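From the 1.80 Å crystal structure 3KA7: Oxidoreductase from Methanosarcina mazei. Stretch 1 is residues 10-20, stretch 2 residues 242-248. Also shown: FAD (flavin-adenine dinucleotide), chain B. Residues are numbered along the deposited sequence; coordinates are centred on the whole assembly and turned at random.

Stretch 1 (10-20) LGGLLSAARLS
Stretch 2, residues 242-248: DLVISNL

Residues 10-20 form a regular helix that continues later in the chain. Residues 243-246 form a strand running roughly antiparallel to it, at 149°, with the axes 9.0 Å apart at their closest. Helix phi/psi values stay near -62/-44; the strand is extended, from -138/131 at Leu243 to -101/122 at Ser246. The nearest CA atoms across the stretches are those of Gly12 and Asn247, 5.2 Å apart. The contact is small, burying 245 Å² over both sides.

Leu10 (chi1 t, chi2 p) points away from the strand. Its O accepts from Leu14 N at 2.9 Å, beginning the helical ladder. Gly11 N donates to FAD O1P at 2.8 Å. An ideal CB on Gly11 would point toward stretch 2 and clash with the end of the Asn247 amide, so glycine suits this place. An ideal CB on Gly12 would be a tight fit against that amide. Gly12 N lies 2.9 Å from Asn247 ND2 as modelled, but the amide is probably turned over. Asn247 points toward the helix, with chi1 -166° (t) and, as modelled, chi2 22°; its phi/psi is -98/24, just beyond the strand.

Leu13 and Leu14, both m,t, make no contact with stretch 2. Ser15 (m) points toward it. Its OG donates to Gly11 O at 2.9 Å, which satisfies the hydroxyl within the helix, and OG packs 3.8 Å from Ile245 CG2. Ala16, Ala17 and Arg18 take no part.

Leu19 (m,t) points toward the strand and closes the apolar end of the contact. Its CD1 lies 4.0 Å from Ile245 CG1, and its CD2 4.1 Å from Leu243 CD2. Ile245 is m,m and Leu243 t,p. Both point toward the helix, as alternate strand residues can; Val244 makes no contact and Ser246 points away. Leu19 and Ile245 are buried, Leu243 partly exposed. Branched apolar side chains suit these carbon-to-carbon contacts, which need no polar partner. Ser20 (p) is out of reach.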

# COMPACT_ATOMS: atom_id res chain seq x y z
N LEU A 10 8.10 -5.28 4.78
CA LEU A 10 8.19 -5.95 3.49
C LEU A 10 9.43 -5.50 2.70
O LEU A 10 10.15 -6.32 2.13
CB LEU A 10 6.91 -5.70 2.69
CG LEU A 10 6.89 -6.28 1.28
CD1 LEU A 10 6.92 -7.81 1.32
CD2 LEU A 10 5.66 -5.77 0.55
N GLY A 11 9.67 -4.19 2.66
CA GLY A 11 10.87 -3.68 1.98
C GLY A 11 12.17 -4.28 2.50
O GLY A 11 13.04 -4.67 1.71
N GLY A 12 12.32 -4.33 3.82
CA GLY A 12 13.53 -4.86 4.43
C GLY A 12 13.72 -6.34 4.15
O GLY A 12 14.85 -6.79 3.89
N LEU A 13 12.63 -7.09 4.20
CA LEU A 13 12.68 -8.54 3.93
C LEU A 13 12.94 -8.85 2.46
O LEU A 13 13.71 -9.76 2.15
CB LEU A 13 11.41 -9.22 4.41
CG LEU A 13 11.18 -9.18 5.92
CD1 LEU A 13 9.81 -9.76 6.27
CD2 LEU A 13 12.28 -9.92 6.66
N LEU A 14 12.30 -8.10 1.55
CA LEU A 14 12.67 -8.20 0.13
C LEU A 14 14.16 -7.95 -0.09
O LEU A 14 14.83 -8.68 -0.83
CB LEU A 14 11.86 -7.20 -0.70
CG LEU A 14 10.36 -7.47 -0.81
CD1 LEU A 14 9.71 -6.30 -1.54
CD2 LEU A 14 10.10 -8.77 -1.56
N SER A 15 14.67 -6.90 0.54
CA SER A 15 16.10 -6.57 0.46
C SER A 15 16.97 -7.68 1.01
O SER A 15 17.95 -8.09 0.38
CB SER A 15 16.38 -5.29 1.24
OG SER A 15 15.72 -4.20 0.63
N ALA A 16 16.61 -8.18 2.18
CA ALA A 16 17.39 -9.24 2.82
C ALA A 16 17.40 -10.51 1.98
O ALA A 16 18.46 -11.17 1.83
CB ALA A 16 16.86 -9.52 4.23
N ALA A 17 16.24 -10.86 1.43
CA ALA A 17 16.13 -12.05 0.58
C ALA A 17 17.03 -11.93 -0.65
O ALA A 17 17.81 -12.85 -0.95
CB ALA A 17 14.69 -12.31 0.17
N ARG A 18 16.96 -10.80 -1.35
CA ARG A 18 17.80 -10.61 -2.54
C ARG A 18 19.29 -10.51 -2.21
O ARG A 18 20.13 -11.09 -2.90
CB ARG A 18 17.35 -9.38 -3.34
CG ARG A 18 18.20 -9.13 -4.59
CD ARG A 18 17.88 -10.14 -5.67
NE ARG A 18 18.91 -10.17 -6.71
CZ ARG A 18 20.02 -10.90 -6.64
NH1 ARG A 18 20.25 -11.67 -5.58
NH2 ARG A 18 20.90 -10.86 -7.63
N LEU A 19 19.63 -9.76 -1.16
CA LEU A 19 21.05 -9.59 -0.80
C LEU A 19 21.70 -10.90 -0.35
O LEU A 19 22.87 -11.16 -0.66
CB LEU A 19 21.22 -8.53 0.29
CG LEU A 19 20.97 -7.10 -0.15
CD1 LEU A 19 20.92 -6.21 1.08
CD2 LEU A 19 22.03 -6.62 -1.15
N SER A 20 20.96 -11.71 0.38
CA SER A 20 21.50 -13.00 0.83
C SER A 20 21.70 -13.96 -0.34
O SER A 20 22.68 -14.70 -0.41
CB SER A 20 20.63 -13.62 1.93
OG SER A 20 19.36 -13.99 1.45
N ASP A 242 29.12 -2.83 5.56
CA ASP A 242 29.56 -2.15 4.37
C ASP A 242 28.36 -1.52 3.67
O ASP A 242 28.49 -0.58 2.89
CB ASP A 242 30.20 -3.18 3.44
CG ASP A 242 31.42 -3.85 4.07
OD1 ASP A 242 32.38 -3.11 4.38
OD2 ASP A 242 31.40 -5.10 4.25
N LEU A 243 27.20 -2.09 3.94
CA LEU A 243 25.94 -1.61 3.36
C LEU A 243 24.86 -1.61 4.44
O LEU A 243 24.69 -2.60 5.15
CB LEU A 243 25.52 -2.53 2.22
CG LEU A 243 24.24 -2.21 1.45
CD1 LEU A 243 24.34 -0.88 0.72
CD2 LEU A 243 23.94 -3.33 0.48
N VAL A 244 24.15 -0.50 4.54
CA VAL A 244 23.03 -0.39 5.47
C VAL A 244 21.76 -0.10 4.66
O VAL A 244 21.69 0.90 3.95
CB VAL A 244 23.25 0.72 6.53
CG1 VAL A 244 22.01 0.87 7.39
CG2 VAL A 244 24.47 0.42 7.40
N ILE A 245 20.79 -0.99 4.76
CA ILE A 245 19.49 -0.77 4.13
C ILE A 245 18.48 -0.39 5.21
O ILE A 245 18.19 -1.19 6.11
CB ILE A 245 18.99 -2.02 3.39
CG1 ILE A 245 20.02 -2.50 2.34
CG2 ILE A 245 17.58 -1.78 2.81
CD1 ILE A 245 20.45 -1.46 1.33
N SER A 246 17.94 0.82 5.14
CA SER A 246 16.98 1.23 6.16
C SER A 246 15.57 1.11 5.63
O SER A 246 15.25 1.73 4.62
CB SER A 246 17.23 2.67 6.62
OG SER A 246 16.16 3.05 7.49
N ASN A 247 14.73 0.33 6.30
CA ASN A 247 13.34 0.15 5.91
C ASN A 247 12.40 1.06 6.74
O ASN A 247 11.20 0.78 6.87
CB ASN A 247 12.96 -1.31 6.12
CG ASN A 247 11.67 -1.71 5.44
OD1 ASN A 247 11.17 -1.07 4.49
ND2 ASN A 247 11.12 -2.79 5.91
N LEU A 248 12.95 2.15 7.26
CA LEU A 248 12.20 3.01 8.19
C LEU A 248 11.61 4.27 7.56
O LEU A 248 10.85 5.01 8.21
CB LEU A 248 13.11 3.41 9.37
CG LEU A 248 13.74 2.27 10.17
CD1 LEU A 248 14.42 2.89 11.39
CD2 LEU A 248 12.72 1.21 10.63
PA FAD B . 7.04 -1.16 7.28
O1A FAD B . 6.92 0.32 7.57
O2A FAD B . 5.76 -1.95 7.26
O5B FAD B . 8.04 -1.81 8.35
C5B FAD B . 9.01 -1.01 9.01
C4B FAD B . 9.57 -1.91 10.11
O4B FAD B . 10.63 -1.28 10.80
C3B FAD B . 8.49 -2.24 11.14
O3B FAD B . 8.36 -3.64 11.30
C2B FAD B . 9.00 -1.58 12.43
O2B FAD B . 8.64 -2.29 13.60
C1B FAD B . 10.50 -1.53 12.20
N9A FAD B . 11.21 -0.46 12.91
C8A FAD B . 10.85 0.87 13.08
N7A FAD B . 11.86 1.49 13.75
C5A FAD B . 12.83 0.57 13.99
C6A FAD B . 14.05 0.64 14.65
N6A FAD B . 14.52 1.82 15.08
N1A FAD B . 14.84 -0.49 14.74
C2A FAD B . 14.42 -1.69 14.20
N3A FAD B . 13.20 -1.76 13.55
C4A FAD B . 12.44 -0.64 13.47
N1 FAD B . -0.49 -2.35 0.45
C2 FAD B . -0.86 -3.21 -0.57
O2 FAD B . -0.04 -3.50 -1.46
N3 FAD B . -2.15 -3.71 -0.61
C4 FAD B . -3.07 -3.36 0.36
O4 FAD B . -4.22 -3.80 0.34
C4X FAD B . -2.71 -2.49 1.38
N5 FAD B . -3.63 -2.12 2.35
C5X FAD B . -3.24 -1.27 3.37
C6 FAD B . -4.16 -0.90 4.36
C7 FAD B . -3.77 -0.06 5.39
C7M FAD B . -4.78 0.33 6.44
C8 FAD B . -2.46 0.41 5.43
C8M FAD B . -2.00 1.33 6.53
C9 FAD B . -1.55 0.06 4.44
C9A FAD B . -1.94 -0.79 3.41
N10 FAD B . -1.03 -1.15 2.42
C10 FAD B . -1.41 -2.00 1.42
C1' FAD B . 0.35 -0.58 2.39
C2' FAD B . 1.32 -1.61 2.98
O2' FAD B . 0.78 -2.14 4.18
C3' FAD B . 2.66 -0.93 3.24
O3' FAD B . 3.03 -0.16 2.10
C4' FAD B . 3.83 -1.86 3.56
O4' FAD B . 3.49 -2.82 4.54
C5' FAD B . 4.95 -0.99 4.11
O5' FAD B . 6.12 -1.78 4.12
P FAD B . 7.53 -1.10 4.40
O1P FAD B . 8.57 -1.81 3.58
O2P FAD B . 7.49 0.40 4.24
O3P FAD B . 7.89 -1.43 5.94